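Local coordinates for major capsid protein (Paramecium bursaria Chlorella virus 1, PDB 5TIP) that self-assembles as trimers into the large icosahedral, pseudo T=169 capsid of a chlorella virus and carries N-linked glycans, at residues A[84-96]-A[105-117]. Sequence-based numbering, arbitrary orientation.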
loop_
_atom_site.group_PDB
_atom_site.type_symbol
_atom_site.label_atom_id
_atom_site.label_comp_id
_atom_site.label_asym_id
_atom_site.label_seq_id
_atom_site.Cartn_x
_atom_site.Cartn_y
_atom_site.Cartn_z
ATOM N N THR A 84 -22.750 11.962 -8.555
ATOM C CA THR A 84 -23.000 10.765 -7.765
ATOM C C THR A 84 -21.876 10.589 -6.755
ATOM O O THR A 84 -20.746 11.035 -6.974
ATOM C CB THR A 84 -23.107 9.507 -8.639
ATOM O OG1 THR A 84 -21.908 9.351 -9.407
ATOM C CG2 THR A 84 -24.299 9.606 -9.581
ATOM N N TYR A 85 -22.197 9.932 -5.640
ATOM C CA TYR A 85 -21.216 9.647 -4.593
ATOM C C TYR A 85 -21.517 8.256 -4.042
ATOM O O TYR A 85 -22.390 8.102 -3.182
ATOM C CB TYR A 85 -21.254 10.702 -3.493
ATOM C CG TYR A 85 -20.111 10.603 -2.507
ATOM C CD1 TYR A 85 -18.806 10.866 -2.902
ATOM C CD2 TYR A 85 -20.336 10.261 -1.180
ATOM C CE1 TYR A 85 -17.757 10.783 -2.008
ATOM C CE2 TYR A 85 -19.289 10.176 -0.276
ATOM C CZ TYR A 85 -18.003 10.439 -0.697
ATOM O OH TYR A 85 -16.957 10.356 0.194
ATOM N N TYR A 86 -20.786 7.259 -4.536
ATOM C CA TYR A 86 -20.960 5.865 -4.144
ATOM C C TYR A 86 -22.427 5.426 -4.207
ATOM O O TYR A 86 -22.992 4.991 -3.201
ATOM C CB TYR A 86 -20.388 5.623 -2.754
ATOM C CG TYR A 86 -18.888 5.815 -2.661
ATOM C CD1 TYR A 86 -18.020 4.759 -2.893
ATOM C CD2 TYR A 86 -18.343 7.052 -2.346
ATOM C CE1 TYR A 86 -16.649 4.928 -2.813
ATOM C CE2 TYR A 86 -16.973 7.232 -2.263
ATOM C CZ TYR A 86 -16.130 6.167 -2.498
ATOM O OH TYR A 86 -14.765 6.340 -2.417
ATOM N N PRO A 87 -23.066 5.525 -5.378
ATOM C CA PRO A 87 -24.504 5.213 -5.436
ATOM C C PRO A 87 -24.810 3.744 -5.204
ATOM O O PRO A 87 -25.822 3.421 -4.570
ATOM C CB PRO A 87 -24.898 5.666 -6.849
ATOM C CG PRO A 87 -23.646 5.536 -7.637
ATOM C CD PRO A 87 -22.534 5.905 -6.699
ATOM N N ALA A 88 -23.962 2.840 -5.697
ATOM C CA ALA A 88 -24.189 1.417 -5.471
ATOM C C ALA A 88 -24.011 1.047 -4.006
ATOM O O ALA A 88 -24.681 0.133 -3.510
ATOM C CB ALA A 88 -23.247 0.590 -6.338
ATOM N N GLU A 89 -23.109 1.735 -3.304
ATOM C CA GLU A 89 -22.943 1.496 -1.877
ATOM C C GLU A 89 -24.152 1.993 -1.095
ATOM O O GLU A 89 -24.637 1.308 -0.187
ATOM C CB GLU A 89 -21.659 2.166 -1.390
ATOM C CG GLU A 89 -21.464 2.158 0.110
ATOM C CD GLU A 89 -20.318 3.051 0.537
ATOM O OE1 GLU A 89 -19.151 2.683 0.290
ATOM O OE2 GLU A 89 -20.587 4.130 1.105
ATOM N N GLU A 90 -24.656 3.182 -1.437
ATOM C CA GLU A 90 -25.838 3.704 -0.760
ATOM C C GLU A 90 -27.076 2.878 -1.074
ATOM O O GLU A 90 -27.953 2.731 -0.215
ATOM C CB GLU A 90 -26.073 5.162 -1.151
ATOM C CG GLU A 90 -27.264 5.791 -0.445
ATOM C CD GLU A 90 -27.559 7.196 -0.921
ATOM O OE1 GLU A 90 -26.924 7.643 -1.898
ATOM O OE2 GLU A 90 -28.433 7.853 -0.318
ATOM N N LEU A 91 -27.167 2.335 -2.292
ATOM C CA LEU A 91 -28.345 1.562 -2.676
ATOM C C LEU A 91 -28.547 0.372 -1.748
ATOM O O LEU A 91 -29.685 0.007 -1.431
ATOM C CB LEU A 91 -28.218 1.099 -4.128
ATOM C CG LEU A 91 -29.419 0.358 -4.717
ATOM C CD1 LEU A 91 -30.650 1.249 -4.685
ATOM C CD2 LEU A 91 -29.120 -0.091 -6.133
ATOM N N LEU A 92 -27.453 -0.245 -1.300
ATOM C CA LEU A 92 -27.512 -1.336 -0.329
ATOM C C LEU A 92 -27.647 -0.713 1.057
ATOM O O LEU A 92 -26.681 -0.571 1.812
ATOM C CB LEU A 92 -26.273 -2.214 -0.442
ATOM C CG LEU A 92 -26.424 -3.662 0.015
ATOM C CD1 LEU A 92 -27.491 -4.342 -0.817
ATOM C CD2 LEU A 92 -25.101 -4.401 -0.096
ATOM N N GLN A 93 -28.884 -0.333 1.393
ATOM C CA GLN A 93 -29.121 0.437 2.613
ATOM C C GLN A 93 -28.744 -0.359 3.856
ATOM O O GLN A 93 -28.092 0.166 4.766
ATOM C CB GLN A 93 -30.581 0.882 2.682
ATOM C CG GLN A 93 -30.927 1.631 3.956
ATOM C CD GLN A 93 -32.312 2.239 3.916
ATOM O OE1 GLN A 93 -32.562 3.187 3.174
ATOM N NE2 GLN A 93 -33.223 1.693 4.715
ATOM N N ASP A 94 -29.153 -1.623 3.918
ATOM C CA ASP A 94 -28.720 -2.491 5.003
ATOM C C ASP A 94 -28.793 -3.936 4.537
ATOM O O ASP A 94 -29.592 -4.281 3.661
ATOM C CB ASP A 94 -29.554 -2.285 6.278
ATOM C CG ASP A 94 -31.043 -2.486 6.055
ATOM O OD1 ASP A 94 -31.476 -3.644 5.884
ATOM O OD2 ASP A 94 -31.785 -1.479 6.069
ATOM N N VAL A 95 -27.946 -4.773 5.130
ATOM C CA VAL A 95 -27.893 -6.196 4.819
ATOM C C VAL A 95 -27.743 -6.963 6.126
ATOM O O VAL A 95 -26.911 -6.612 6.969
ATOM C CB VAL A 95 -26.748 -6.530 3.839
ATOM C CG1 VAL A 95 -25.440 -5.903 4.298
ATOM C CG2 VAL A 95 -26.606 -8.035 3.667
ATOM N N GLU A 96 -28.570 -7.990 6.306
ATOM C CA GLU A 96 -28.634 -8.763 7.539
ATOM C C GLU A 96 -28.266 -10.212 7.258
ATOM O O GLU A 96 -28.787 -10.815 6.314
ATOM C CB GLU A 96 -30.035 -8.684 8.151
ATOM C CG GLU A 96 -30.204 -9.455 9.445
ATOM C CD GLU A 96 -31.635 -9.429 9.941
ATOM O OE1 GLU A 96 -32.499 -8.875 9.229
ATOM O OE2 GLU A 96 -31.899 -9.966 11.036
ATOM N N ASP A 105 -25.263 -11.009 12.117
ATOM C CA ASP A 105 -24.704 -9.673 11.979
ATOM C C ASP A 105 -25.614 -8.877 11.058
ATOM O O ASP A 105 -26.383 -9.445 10.278
ATOM C CB ASP A 105 -23.273 -9.721 11.431
ATOM C CG ASP A 105 -22.482 -8.472 11.754
ATOM O OD1 ASP A 105 -23.023 -7.586 12.449
ATOM O OD2 ASP A 105 -21.317 -8.377 11.314
ATOM N N LYS A 106 -25.523 -7.553 11.156
ATOM C CA LYS A 106 -26.300 -6.682 10.284
ATOM C C LYS A 106 -25.509 -5.408 10.033
ATOM O O LYS A 106 -25.044 -4.767 10.979
ATOM C CB LYS A 106 -27.668 -6.353 10.893
ATOM C CG LYS A 106 -28.511 -5.427 10.030
ATOM C CD LYS A 106 -29.919 -5.271 10.582
ATOM C CE LYS A 106 -30.771 -4.395 9.675
ATOM N NZ LYS A 106 -32.181 -4.304 10.146
ATOM N N HIS A 107 -25.368 -5.048 8.761
ATOM C CA HIS A 107 -24.594 -3.889 8.350
ATOM C C HIS A 107 -25.495 -2.857 7.681
ATOM O O HIS A 107 -26.624 -3.151 7.283
ATOM C CB HIS A 107 -23.468 -4.307 7.400
ATOM C CG HIS A 107 -22.434 -5.178 8.043
ATOM N ND1 HIS A 107 -21.380 -5.721 7.343
ATOM C CD2 HIS A 107 -22.293 -5.599 9.323
ATOM C CE1 HIS A 107 -20.634 -6.441 8.162
ATOM N NE2 HIS A 107 -21.167 -6.383 9.369
ATOM N N TYR A 108 -24.980 -1.636 7.568
ATOM C CA TYR A 108 -25.715 -0.521 6.992
ATOM C C TYR A 108 -24.819 0.197 5.991
ATOM O O TYR A 108 -23.593 0.082 6.040
ATOM C CB TYR A 108 -26.191 0.453 8.080
ATOM C CG TYR A 108 -26.912 -0.228 9.225
ATOM C CD1 TYR A 108 -26.206 -0.748 10.302
ATOM C CD2 TYR A 108 -28.294 -0.361 9.223
ATOM C CE1 TYR A 108 -26.854 -1.377 11.347
ATOM C CE2 TYR A 108 -28.951 -0.988 10.267
ATOM C CZ TYR A 108 -28.226 -1.494 11.326
ATOM O OH TYR A 108 -28.870 -2.120 12.369
ATOM N N ASN A 109 -25.443 0.945 5.074
ATOM C CA ASN A 109 -24.661 1.623 4.043
ATOM C C ASN A 109 -23.719 2.660 4.640
ATOM O O ASN A 109 -22.617 2.867 4.120
ATOM C CB ASN A 109 -25.577 2.267 2.999
ATOM C CG ASN A 109 -26.576 3.228 3.601
ATOM O OD1 ASN A 109 -26.599 3.445 4.811
ATOM N ND2 ASN A 109 -27.408 3.820 2.753
ATOM N N ASP A 110 -24.121 3.319 5.731
ATOM C CA ASP A 110 -23.221 4.275 6.364
ATOM C C ASP A 110 -22.047 3.570 7.029
ATOM O O ASP A 110 -20.971 4.163 7.173
ATOM C CB ASP A 110 -23.976 5.137 7.376
ATOM C CG ASP A 110 -23.113 6.247 7.955
ATOM O OD1 ASP A 110 -22.775 7.191 7.210
ATOM O OD2 ASP A 110 -22.773 6.178 9.154
ATOM N N TRP A 111 -22.225 2.313 7.441
ATOM C CA TRP A 111 -21.080 1.545 7.916
ATOM C C TRP A 111 -20.137 1.207 6.768
ATOM O O TRP A 111 -18.913 1.291 6.919
ATOM C CB TRP A 111 -21.534 0.266 8.611
ATOM C CG TRP A 111 -20.389 -0.660 8.857
ATOM C CD1 TRP A 111 -20.197 -1.891 8.307
ATOM C CD2 TRP A 111 -19.255 -0.415 9.698
ATOM N NE1 TRP A 111 -19.019 -2.435 8.761
ATOM C CE2 TRP A 111 -18.422 -1.547 9.616
ATOM C CE3 TRP A 111 -18.867 0.650 10.517
ATOM C CZ2 TRP A 111 -17.226 -1.645 10.323
ATOM C CZ3 TRP A 111 -17.680 0.552 11.216
ATOM C CH2 TRP A 111 -16.873 -0.588 11.115
ATOM N N PHE A 112 -20.687 0.874 5.635
ATOM C CA PHE A 112 -19.898 0.614 4.469
ATOM C C PHE A 112 -19.093 1.883 4.178
ATOM O O PHE A 112 -17.937 1.788 3.874
ATOM C CB PHE A 112 -20.787 0.206 3.293
ATOM C CG PHE A 112 -21.118 -1.238 3.258
ATOM C CD1 PHE A 112 -21.525 -1.885 4.351
ATOM C CD2 PHE A 112 -20.976 -1.955 2.110
ATOM C CE1 PHE A 112 -21.806 -3.201 4.333
ATOM C CE2 PHE A 112 -21.236 -3.313 2.081
ATOM C CZ PHE A 112 -21.661 -3.934 3.211
ATOM N N ARG A 113 -19.716 3.053 4.291
ATOM C CA ARG A 113 -19.017 4.311 4.051
ATOM C C ARG A 113 -17.955 4.556 5.116
ATOM O O ARG A 113 -16.852 5.021 4.805
ATOM C CB ARG A 113 -20.016 5.468 4.013
ATOM C CG ARG A 113 -19.425 6.803 3.572
ATOM C CD ARG A 113 -19.510 6.998 2.062
ATOM N NE ARG A 113 -18.848 5.923 1.330
ATOM C CZ ARG A 113 -17.543 5.880 1.088
ATOM N NH1 ARG A 113 -16.755 6.858 1.516
ATOM N NH2 ARG A 113 -17.024 4.860 0.421
ATOM N N THR A 114 -18.272 4.248 6.378
ATOM C CA THR A 114 -17.311 4.443 7.459
ATOM C C THR A 114 -16.171 3.434 7.378
ATOM O O THR A 114 -15.003 3.791 7.581
ATOM C CB THR A 114 -18.020 4.341 8.811
ATOM O OG1 THR A 114 -18.998 5.383 8.917
ATOM C CG2 THR A 114 -17.025 4.471 9.958
ATOM N N TYR A 115 -16.490 2.174 7.076
ATOM C CA TYR A 115 -15.451 1.159 6.933
ATOM C C TYR A 115 -14.490 1.510 5.805
ATOM O O TYR A 115 -13.275 1.319 5.932
ATOM C CB TYR A 115 -16.088 -0.209 6.691
ATOM C CG TYR A 115 -15.098 -1.310 6.392
ATOM C CD1 TYR A 115 -14.499 -2.027 7.417
ATOM C CD2 TYR A 115 -14.766 -1.636 5.084
ATOM C CE1 TYR A 115 -13.594 -3.032 7.149
ATOM C CE2 TYR A 115 -13.862 -2.640 4.806
ATOM C CZ TYR A 115 -13.279 -3.336 5.843
ATOM O OH TYR A 115 -12.377 -4.341 5.577
ATOM N N ASP A 116 -15.018 2.022 4.693
ATOM C CA ASP A 116 -14.166 2.381 3.565
ATOM C C ASP A 116 -13.235 3.535 3.920
ATOM O O ASP A 116 -12.074 3.558 3.492
ATOM C CB ASP A 116 -15.032 2.735 2.355
ATOM C CG ASP A 116 -14.216 2.986 1.104
ATOM O OD1 ASP A 116 -13.473 2.075 0.684
ATOM O OD2 ASP A 116 -14.319 4.093 0.536
ATOM N N ALA A 117 -13.722 4.496 4.706
ATOM C CA ALA A 117 -12.904 5.653 5.057
ATOM C C ALA A 117 -11.788 5.293 6.029
ATOM O O ALA A 117 -10.748 5.961 6.049
ATOM C CB ALA A 117 -13.783 6.753 5.653
HETATM O O HOH W 1 -13.533 4.188 -2.104
#
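The guanidinium of R113 lies flat over one face of the Y86 ring, planes 19° apart, a cation-pi stack with CZ of R113 3.7 Å from the ring centroid of Y86. Y85 CD2 sits at the edge of the Y86 ring, in its plane, and Y86 CD2 lies over the centre of one face of the Y85 ring. Helix 87-91 leads into the antiparallel beta hairpin 92-99/102-108 and helix 109-119 leaves it, in the N-terminal jelly roll of this double jelly-roll capsid protein. The carboxylate of E89 meets the edge of the R113 guanidinium, nearly coplanar with it. In this side-on salt bridge R113 NH2 is 3.0 Å from E89 OE1, and R113 NE meets E89 OE2, each on a syn lone pair. R113 reaches this position by bending at chi2 (90°) and chi3 (-57°). A second salt bridge, R113 NH2 to D116 OD2, completes an E89-R113-D116 network. Y271 and Y128 give E89 further hydrogen bonds.

V95 and H107 form a hydrogen-bonded pair of the hairpin. Q93 and D94 make a classic beta bulge opposite T177. N109, the first residue of helix 109-119, donates from N to Q93 O of the strand and from ND2 to a lone pair of E90 O. A water bridges Y86 OH, 2.5 Å away, to D116 OD2.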